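Local coordinates for fibrillarin-like rRNA/tRNA 2'-O-methyltransferase (Aeropyrum pernix, PDB 4DF3), which probably uses S-adenosylmethionine to methylate ribose 2'-hydroxyls of rRNA and tRNA at sites chosen by a guide RNA within box C/D ribonucleoprotein particles, at residues K31-G36 and R123-I128; E159-V164 and M178-K183. The protein carries 2 engineered substitutions. One frame throughout, in Å; residues are numbered along the deposited sequence.

Interaction 1 (K31-G36 and R123-I128); sequences KNLVPG and RDRRNI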
ATOM      1  N   LYS A  31      -3.739  -1.205  14.016  1.00 12.17           N
ATOM      2  CA  LYS A  31      -3.224  -1.279  15.371  1.00 13.23           C
ATOM      3  C   LYS A  31      -1.745  -0.966  15.336  1.00 13.98           C
ATOM      4  O   LYS A  31      -0.973  -1.596  14.581  1.00 13.80           O
ATOM      5  CB  LYS A  31      -3.429  -2.687  15.933  1.00 14.36           C
ATOM      6  CG  LYS A  31      -3.102  -2.777  17.426  1.00 18.98           C
ATOM      7  CD  LYS A  31      -3.399  -4.214  17.943  1.00 22.25           C
ATOM      8  CE  LYS A  31      -4.926  -4.346  18.140  1.00 25.66           C
ATOM      9  NZ  LYS A  31      -5.323  -5.685  18.740  1.00 27.65           N
ATOM     10  N   ASN A  32      -1.353  -0.028  16.192  1.00 15.21           N
ATOM     11  CA  ASN A  32       0.002   0.482  16.134  1.00 16.66           C
ATOM     12  C   ASN A  32       1.035  -0.602  16.502  1.00 16.64           C
ATOM     13  O   ASN A  32       1.059  -1.095  17.645  1.00 16.62           O
ATOM     14  CB  ASN A  32       0.125   1.746  17.007  1.00 16.72           C
ATOM     15  CG  ASN A  32       1.378   2.584  16.653  1.00 17.46           C
ATOM     16  OD1 ASN A  32       2.247   2.115  15.907  1.00 21.77           O
ATOM     17  ND2 ASN A  32       1.448   3.841  17.147  1.00 17.33           N
ATOM     18  N   LEU A  33       1.895  -0.982  15.549  1.00 15.10           N
ATOM     19  CA  LEU A  33       3.001  -1.929  15.904  1.00 17.00           C
ATOM     20  C   LEU A  33       3.998  -1.308  16.878  1.00 15.81           C
ATOM     21  O   LEU A  33       4.744  -2.053  17.541  1.00 16.91           O
ATOM     22  CB  LEU A  33       3.796  -2.341  14.677  1.00 16.66           C
ATOM     23  CG  LEU A  33       4.740  -3.532  14.789  1.00 19.09           C
ATOM     24  CD1 LEU A  33       3.991  -4.822  15.170  1.00 24.30           C
ATOM     25  CD2 LEU A  33       5.432  -3.706  13.411  1.00 19.84           C
ATOM     26  N   VAL A  34       4.093   0.026  16.885  1.00 16.68           N
ATOM     27  CA  VAL A  34       5.053   0.713  17.774  1.00 18.86           C
ATOM     28  C   VAL A  34       4.313   1.759  18.605  1.00 20.05           C
ATOM     29  O   VAL A  34       4.354   2.957  18.244  1.00 20.57           O
ATOM     30  CB  VAL A  34       6.148   1.412  17.001  1.00 17.68           C
ATOM     31  CG1 VAL A  34       7.223   1.941  18.043  1.00 19.45           C
ATOM     32  CG2 VAL A  34       6.819   0.441  16.090  1.00 19.68           C
ATOM     33  N   PRO A  35       3.569   1.281  19.628  1.00 21.72           N
ATOM     34  CA  PRO A  35       2.658   2.109  20.398  1.00 26.06           C
ATOM     35  C   PRO A  35       3.460   3.265  20.932  1.00 28.79           C
ATOM     36  O   PRO A  35       4.598   3.040  21.338  1.00 29.56           O
ATOM     37  CB  PRO A  35       2.188   1.182  21.520  1.00 24.16           C
ATOM     38  CG  PRO A  35       2.515  -0.146  21.143  1.00 26.11           C
ATOM     39  CD  PRO A  35       3.532  -0.127  20.076  1.00 20.46           C
ATOM     40  N   GLY A  36       2.914   4.483  20.834  1.00 33.70           N
ATOM     41  CA  GLY A  36       3.636   5.724  21.181  1.00 37.68           C
ATOM     42  C   GLY A  36       4.284   6.476  20.020  1.00 40.51           C
ATOM     43  O   GLY A  36       4.798   7.583  20.203  1.00 41.70           O
ATOM     44  N   ARG A 123      12.750   4.148  11.767  1.00 42.34           N
ATOM     45  CA  ARG A 123      13.878   3.730  12.604  1.00 41.64           C
ATOM     46  C   ARG A 123      13.493   2.775  13.746  1.00 39.43           C
ATOM     47  O   ARG A 123      14.359   2.091  14.297  1.00 40.76           O
ATOM     48  CB  ARG A 123      14.559   4.992  13.193  1.00 42.81           C
ATOM     49  CG  ARG A 123      15.762   4.768  14.120  1.00 46.63           C
ATOM     50  CD  ARG A 123      16.550   6.066  14.397  1.00 52.38           C
ATOM     51  NE  ARG A 123      17.120   6.627  13.169  1.00 56.53           N
ATOM     52  CZ  ARG A 123      16.859   7.848  12.679  1.00 59.36           C
ATOM     53  NH1 ARG A 123      16.045   8.707  13.310  1.00 58.95           N
ATOM     54  NH2 ARG A 123      17.442   8.224  11.547  1.00 59.99           N
ATOM     55  N   ASP A 124      12.237   2.750  14.141  1.00 35.50           N
ATOM     56  CA  ASP A 124      11.814   1.811  15.179  1.00 34.12           C
ATOM     57  C   ASP A 124      10.868   0.737  14.622  1.00 31.72           C
ATOM     58  O   ASP A 124      10.340  -0.094  15.373  1.00 30.30           O
ATOM     59  CB  ASP A 124      11.097   2.546  16.326  1.00 35.32           C
ATOM     60  CG  ASP A 124      12.012   3.485  17.148  1.00 38.91           C
ATOM     61  OD1 ASP A 124      13.250   3.350  17.216  1.00 42.82           O
ATOM     62  OD2 ASP A 124      11.439   4.384  17.775  1.00 47.19           O
ATOM     63  N   ARG A 125      10.635   0.741  13.311  1.00 29.18           N
ATOM     64  CA  ARG A 125       9.769  -0.318  12.715  1.00 26.54           C
ATOM     65  C   ARG A 125      10.640  -1.317  12.032  1.00 25.29           C
ATOM     66  O   ARG A 125      11.072  -1.111  10.886  1.00 25.19           O
ATOM     67  CB  ARG A 125       8.863   0.250  11.640  1.00 28.00           C
ATOM     68  CG  ARG A 125       7.782   0.950  12.170  1.00 25.25           C
ATOM     69  CD  ARG A 125       6.763   1.242  11.139  1.00 22.87           C
ATOM     70  NE  ARG A 125       5.691   1.913  11.897  1.00 19.77           N
ATOM     71  CZ  ARG A 125       4.564   1.326  12.317  1.00 18.86           C
ATOM     72  NH1 ARG A 125       4.376   0.072  12.028  1.00 12.43           N
ATOM     73  NH2 ARG A 125       3.618   2.013  13.026  1.00 14.42           N
ATOM     74  N   ARG A 126      10.910  -2.405  12.717  1.00 21.37           N
ATOM     75  CA  ARG A 126      11.942  -3.265  12.266  1.00 21.62           C
ATOM     76  C   ARG A 126      11.482  -4.330  11.288  1.00 19.20           C
ATOM     77  O   ARG A 126      12.252  -5.212  10.941  1.00 19.28           O
ATOM     78  CB  ARG A 126      12.653  -3.831  13.472  1.00 23.42           C
ATOM     79  CG  ARG A 126      13.358  -2.689  14.134  1.00 26.83           C
ATOM     80  CD  ARG A 126      13.871  -3.057  15.459  1.00 32.82           C
ATOM     81  NE  ARG A 126      14.383  -1.841  16.074  1.00 35.59           N
ATOM     82  CZ  ARG A 126      14.948  -1.809  17.272  1.00 37.72           C
ATOM     83  NH1 ARG A 126      15.047  -2.924  17.973  1.00 36.92           N
ATOM     84  NH2 ARG A 126      15.369  -0.650  17.764  1.00 37.86           N
ATOM     85  N   ASN A 127      10.226  -4.232  10.827  1.00 16.37           N
ATOM     86  CA  ASN A 127       9.769  -5.126   9.793  1.00 14.38           C
ATOM     87  C   ASN A 127       9.734  -4.373   8.459  1.00 13.46           C
ATOM     88  O   ASN A 127       9.207  -4.885   7.477  1.00 15.33           O
ATOM     89  CB  ASN A 127       8.409  -5.769  10.152  1.00 14.88           C
ATOM     90  CG  ASN A 127       7.294  -4.759  10.227  1.00 14.21           C
ATOM     91  OD1 ASN A 127       7.525  -3.587  10.178  1.00 11.34           O
ATOM     92  ND2 ASN A 127       6.071  -5.232  10.335  1.00 10.84           N
ATOM     93  N   ILE A 128      10.285  -3.160   8.423  1.00 12.40           N
ATOM     94  CA  ILE A 128      10.476  -2.479   7.164  1.00 10.42           C
ATOM     95  C   ILE A 128      11.964  -2.475   6.785  1.00 14.42           C
ATOM     96  O   ILE A 128      12.834  -2.020   7.588  1.00 12.40           O
ATOM     97  CB  ILE A 128       9.924  -1.014   7.119  1.00 11.77           C
ATOM     98  CG1 ILE A 128       8.422  -0.978   7.377  1.00 14.54           C
ATOM     99  CG2 ILE A 128      10.251  -0.361   5.799  1.00  8.43           C
ATOM    100  CD1 ILE A 128       7.864   0.499   7.605  1.00 13.07           C
TER
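Asn32 OD1 accepts a hydrogen bond from Val34 N at 3.0 Å, and Arg125 NH2 of the other segment lies 3.2 Å from the same oxygen. The first bond closes an Asx turn at the end of strand 26-31, where the chain leaves the N-terminal antiparallel sheet. There the loop meets the turn between helix 112-121 and strand 128-132 of the Rossmann-type methyltransferase fold. Val34 N sits above the carbonyl plane of the Asn32 amide, 56° out of it. The side chains of Asn32 and Arg125 cross at about a right angle, yet their amide and guanidinium planes are only 6° apart.

Arg125 is extended from CG to NE, which carries its charged end from the turn to the 31-36 loop. Its NH1 forms a salt bridge with Asp97 OD1, an atom that also accepts from Leu33 N, and bonds to Ser96 OG; helix 90-99 thus ties both segments together. Asn32 ND2, in turn, bonds to Glu51 OE2 and Gln37 O.

Apolar carbons fill in around the guanidinium. Val34 CG2 covers one of its faces, packing 4.1 Å from Arg125 CG and 3.6 Å from Asp124 O. Leu33 CB comes within 3.6 Å of Arg125 NH1. Asn127 carries CG between its backbone N and carbonyl carbon (chi1 65°), which sets CG on the side of Leu33. Bonds from Asn127 OD1 to Ser96 OG and from ND2 to Gly100 O fix that amide, and Leu33 CD2 meets it tip to tip, 3.5 Å from Asn127 ND2.

Interaction 2 (E159-V164 and M178-K183); sequences EQAAIV and MLMAIK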
ATOM      1  N   GLU A 159       4.775   4.087 -17.692  1.00 26.74           N
ATOM      2  CA  GLU A 159       5.255   2.729 -17.988  1.00 24.96           C
ATOM      3  C   GLU A 159       5.684   1.991 -16.723  1.00 22.87           C
ATOM      4  O   GLU A 159       6.630   1.133 -16.687  1.00 20.55           O
ATOM      5  CB  GLU A 159       6.330   2.746 -19.095  1.00 26.98           C
ATOM      6  CG  GLU A 159       5.704   3.093 -20.504  1.00 29.29           C
ATOM      7  CD  GLU A 159       6.727   3.088 -21.632  1.00 36.88           C
ATOM      8  OE1 GLU A 159       7.785   2.445 -21.508  1.00 36.43           O
ATOM      9  OE2 GLU A 159       6.473   3.728 -22.678  1.00 41.69           O
ATOM     10  N   GLN A 160       4.853   2.207 -15.712  1.00 20.21           N
ATOM     11  CA  GLN A 160       5.015   1.500 -14.467  1.00 19.21           C
ATOM     12  C   GLN A 160       4.740  -0.001 -14.615  1.00 18.93           C
ATOM     13  O   GLN A 160       5.400  -0.825 -13.902  1.00 17.67           O
ATOM     14  CB  GLN A 160       4.131   2.160 -13.403  1.00 18.54           C
ATOM     15  CG  GLN A 160       4.304   1.525 -12.039  1.00 18.28           C
ATOM     16  CD  GLN A 160       3.579   2.286 -10.977  1.00 21.96           C
ATOM     17  OE1 GLN A 160       4.087   2.424  -9.882  1.00 21.92           O
ATOM     18  NE2 GLN A 160       2.403   2.845 -11.316  1.00 27.67           N
ATOM     19  N   ALA A 161       3.826  -0.387 -15.541  1.00 17.02           N
ATOM     20  CA  ALA A 161       3.459  -1.780 -15.652  1.00 17.40           C
ATOM     21  C   ALA A 161       4.675  -2.639 -16.051  1.00 16.47           C
ATOM     22  O   ALA A 161       4.822  -3.729 -15.521  1.00 14.61           O
ATOM     23  CB  ALA A 161       2.280  -2.004 -16.574  1.00 17.71           C
ATOM     24  N   ALA A 162       5.516  -2.144 -16.963  1.00 16.27           N
ATOM     25  CA  ALA A 162       6.777  -2.849 -17.327  1.00 15.22           C
ATOM     26  C   ALA A 162       7.697  -3.015 -16.125  1.00 13.84           C
ATOM     27  O   ALA A 162       8.296  -4.070 -15.984  1.00 13.28           O
ATOM     28  CB  ALA A 162       7.523  -2.090 -18.479  1.00 15.92           C
ATOM     29  N   ILE A 163       7.766  -1.997 -15.268  1.00 12.54           N
ATOM     30  CA  ILE A 163       8.610  -2.081 -14.041  1.00 12.93           C
ATOM     31  C   ILE A 163       8.012  -3.160 -13.136  1.00 13.07           C
ATOM     32  O   ILE A 163       8.753  -4.008 -12.549  1.00 12.51           O
ATOM     33  CB  ILE A 163       8.645  -0.735 -13.303  1.00 13.76           C
ATOM     34  CG1 ILE A 163       9.300   0.313 -14.209  1.00 14.92           C
ATOM     35  CG2 ILE A 163       9.298  -0.867 -11.851  1.00 14.98           C
ATOM     36  CD1 ILE A 163       9.248   1.699 -13.629  1.00 16.25           C
ATOM     37  N   VAL A 164       6.675  -3.095 -12.978  1.00  9.98           N
ATOM     38  CA  VAL A 164       5.979  -4.146 -12.195  1.00 14.17           C
ATOM     39  C   VAL A 164       6.254  -5.543 -12.699  1.00 12.74           C
ATOM     40  O   VAL A 164       6.591  -6.443 -11.868  1.00 12.92           O
ATOM     41  CB  VAL A 164       4.477  -3.887 -12.101  1.00 13.16           C
ATOM     42  CG1 VAL A 164       3.687  -5.106 -11.536  1.00 14.59           C
ATOM     43  CG2 VAL A 164       4.249  -2.574 -11.217  1.00 13.82           C
ATOM     44  N   MET A 178      -0.704  -8.287  -6.725  1.00  7.91           N
ATOM     45  CA  MET A 178      -0.017  -7.101  -7.250  1.00  8.37           C
ATOM     46  C   MET A 178      -1.004  -5.975  -7.163  1.00  7.68           C
ATOM     47  O   MET A 178      -2.149  -6.078  -7.687  1.00  9.02           O
ATOM     48  CB  MET A 178       0.334  -7.361  -8.756  1.00  8.47           C
ATOM     49  CG  MET A 178       1.298  -6.343  -9.431  1.00  8.78           C
ATOM     50  SD  MET A 178       0.547  -4.722  -9.617  1.00 13.08           S
ATOM     51  CE  MET A 178      -0.756  -5.104 -10.717  1.00  9.66           C
ATOM     52  N   LEU A 179      -0.644  -4.931  -6.412  1.00  6.70           N
ATOM     53  CA  LEU A 179      -1.470  -3.736  -6.339  1.00  8.76           C
ATOM     54  C   LEU A 179      -0.649  -2.631  -6.961  1.00  8.14           C
ATOM     55  O   LEU A 179       0.515  -2.395  -6.591  1.00  8.07           O
ATOM     56  CB  LEU A 179      -1.753  -3.388  -4.878  1.00  7.24           C
ATOM     57  CG  LEU A 179      -2.745  -4.341  -4.177  1.00  9.86           C
ATOM     58  CD1 LEU A 179      -2.562  -4.175  -2.621  1.00  9.60           C
ATOM     59  CD2 LEU A 179      -4.216  -4.013  -4.607  1.00 16.17           C
ATOM     60  N   MET A 180      -1.262  -1.959  -7.918  1.00  9.05           N
ATOM     61  CA  MET A 180      -0.549  -0.872  -8.692  1.00  9.89           C
ATOM     62  C   MET A 180      -1.424   0.423  -8.735  1.00 10.67           C
ATOM     63  O   MET A 180      -2.580   0.391  -9.160  1.00 12.68           O
ATOM     64  CB  MET A 180      -0.143  -1.288 -10.129  1.00  9.93           C
ATOM     65  CG  MET A 180       0.786  -0.217 -10.752  1.00 13.23           C
ATOM     66  SD  MET A 180       1.260  -0.738 -12.430  1.00 16.00           S
ATOM     67  CE  MET A 180      -0.060  -0.201 -13.473  1.00 16.82           C
ATOM     68  N   ALA A 181      -0.910   1.504  -8.173  1.00 10.30           N
ATOM     69  CA  ALA A 181      -1.545   2.816  -8.359  1.00 11.07           C
ATOM     70  C   ALA A 181      -1.202   3.335  -9.757  1.00 11.67           C
ATOM     71  O   ALA A 181      -0.030   3.511 -10.104  1.00 15.39           O
ATOM     72  CB  ALA A 181      -1.008   3.795  -7.311  1.00 11.96           C
ATOM     73  N   ILE A 182      -2.229   3.638 -10.538  1.00 12.89           N
ATOM     74  CA  ILE A 182      -2.078   4.090 -11.912  1.00 13.85           C
ATOM     75  C   ILE A 182      -2.744   5.481 -12.076  1.00 14.28           C
ATOM     76  O   ILE A 182      -3.834   5.703 -11.526  1.00 10.75           O
ATOM     77  CB  ILE A 182      -2.744   3.043 -12.896  1.00 14.16           C
ATOM     78  CG1 ILE A 182      -2.452   3.426 -14.352  1.00 13.44           C
ATOM     79  CG2 ILE A 182      -4.210   2.838 -12.666  1.00 15.58           C
ATOM     80  CD1 ILE A 182      -2.914   2.286 -15.349  1.00 17.49           C
ATOM     81  N   LYS A 183      -2.098   6.371 -12.847  1.00 14.50           N
ATOM     82  CA  LYS A 183      -2.734   7.635 -13.220  1.00 16.46           C
ATOM     83  C   LYS A 183      -3.936   7.297 -14.041  1.00 14.25           C
ATOM     84  O   LYS A 183      -3.834   6.563 -15.024  1.00 17.60           O
ATOM     85  CB  LYS A 183      -1.731   8.470 -14.031  1.00 17.06           C
ATOM     86  CG  LYS A 183      -1.925   9.939 -13.874  1.00 26.50           C
ATOM     87  CD  LYS A 183      -1.180  10.433 -12.608  1.00 34.11           C
ATOM     88  CE  LYS A 183      -1.270  11.960 -12.333  1.00 37.64           C
ATOM     89  NZ  LYS A 183      -1.295  12.879 -13.515  1.00 40.20           N
TER
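Gln160, the first residue of helix 160-171 after the N-cap position, stretches its side chain toward the strand and gives a hydrogen bond from NE2 to Ala181 O, 2.8 Å long. The bond is somewhat bent, with an angle of 133° at the hydrogen, and the donor is tilted out of the plane of the Ala181 carbonyl. CG stands anti to the backbone N (chi1 -177°) and the chain stays extended beyond it, sliding past Met180 in the opposite direction. On the way Gln160 CG passes 3.8 Å from Met180 SD, and NE2 ends 3.5 Å from Met180 CG. The other amide atom, OE1, accepts from the backbone N of Val155, a residue of the S-adenosylmethionine site. An alanine here would probably leave Ala181 O and Val155 N without these mates and open a gap beside Met180 CG.

Ala161 turns a smaller surface to the strand, its CA lying 4.0 Å from Met180 SD; its CB also touches Thr203 and Leu204 of helix 195-206. One turn after Gln160, Val164 divides its two methyls between alternate strand residues. CG2 rests 3.7 Å from Met180 SD, while CG1 presses on Met178 CG at 3.4 Å, tighter than an ordinary carbon contact.

The segment axes run nearly antiparallel, at 164°, and approach to 10.1 Å. Helix 160-171 connects strand 148-153 to its parallel neighbour 176-183, so its packing against 178-183 belongs to a beta-alpha-beta crossover of the Rossmann-type methyltransferase fold, beside the cofactor pocket.

How the interactions relate
The two interactions lie on opposite sides of the chain's centre, with centres about 27 Å apart, and share no helix or strand. Interaction 1 is partly buried and joins two loops, linking the N-terminal antiparallel sheet to the methyltransferase fold near strand 128-132, an outer strand of its mixed sheet. Interaction 2 is buried, within the fold itself, where a helix covers the interior strand 176-183. Their chemistry follows their places: an arginine and two asparagine amides are packed together with a leucine and a valine in the loop contact, whereas methionine sulfur and aliphatic carbons fill the helix-strand contact around one glutamine. Interaction 2 also stands closer to the bound S-adenosylmethionine.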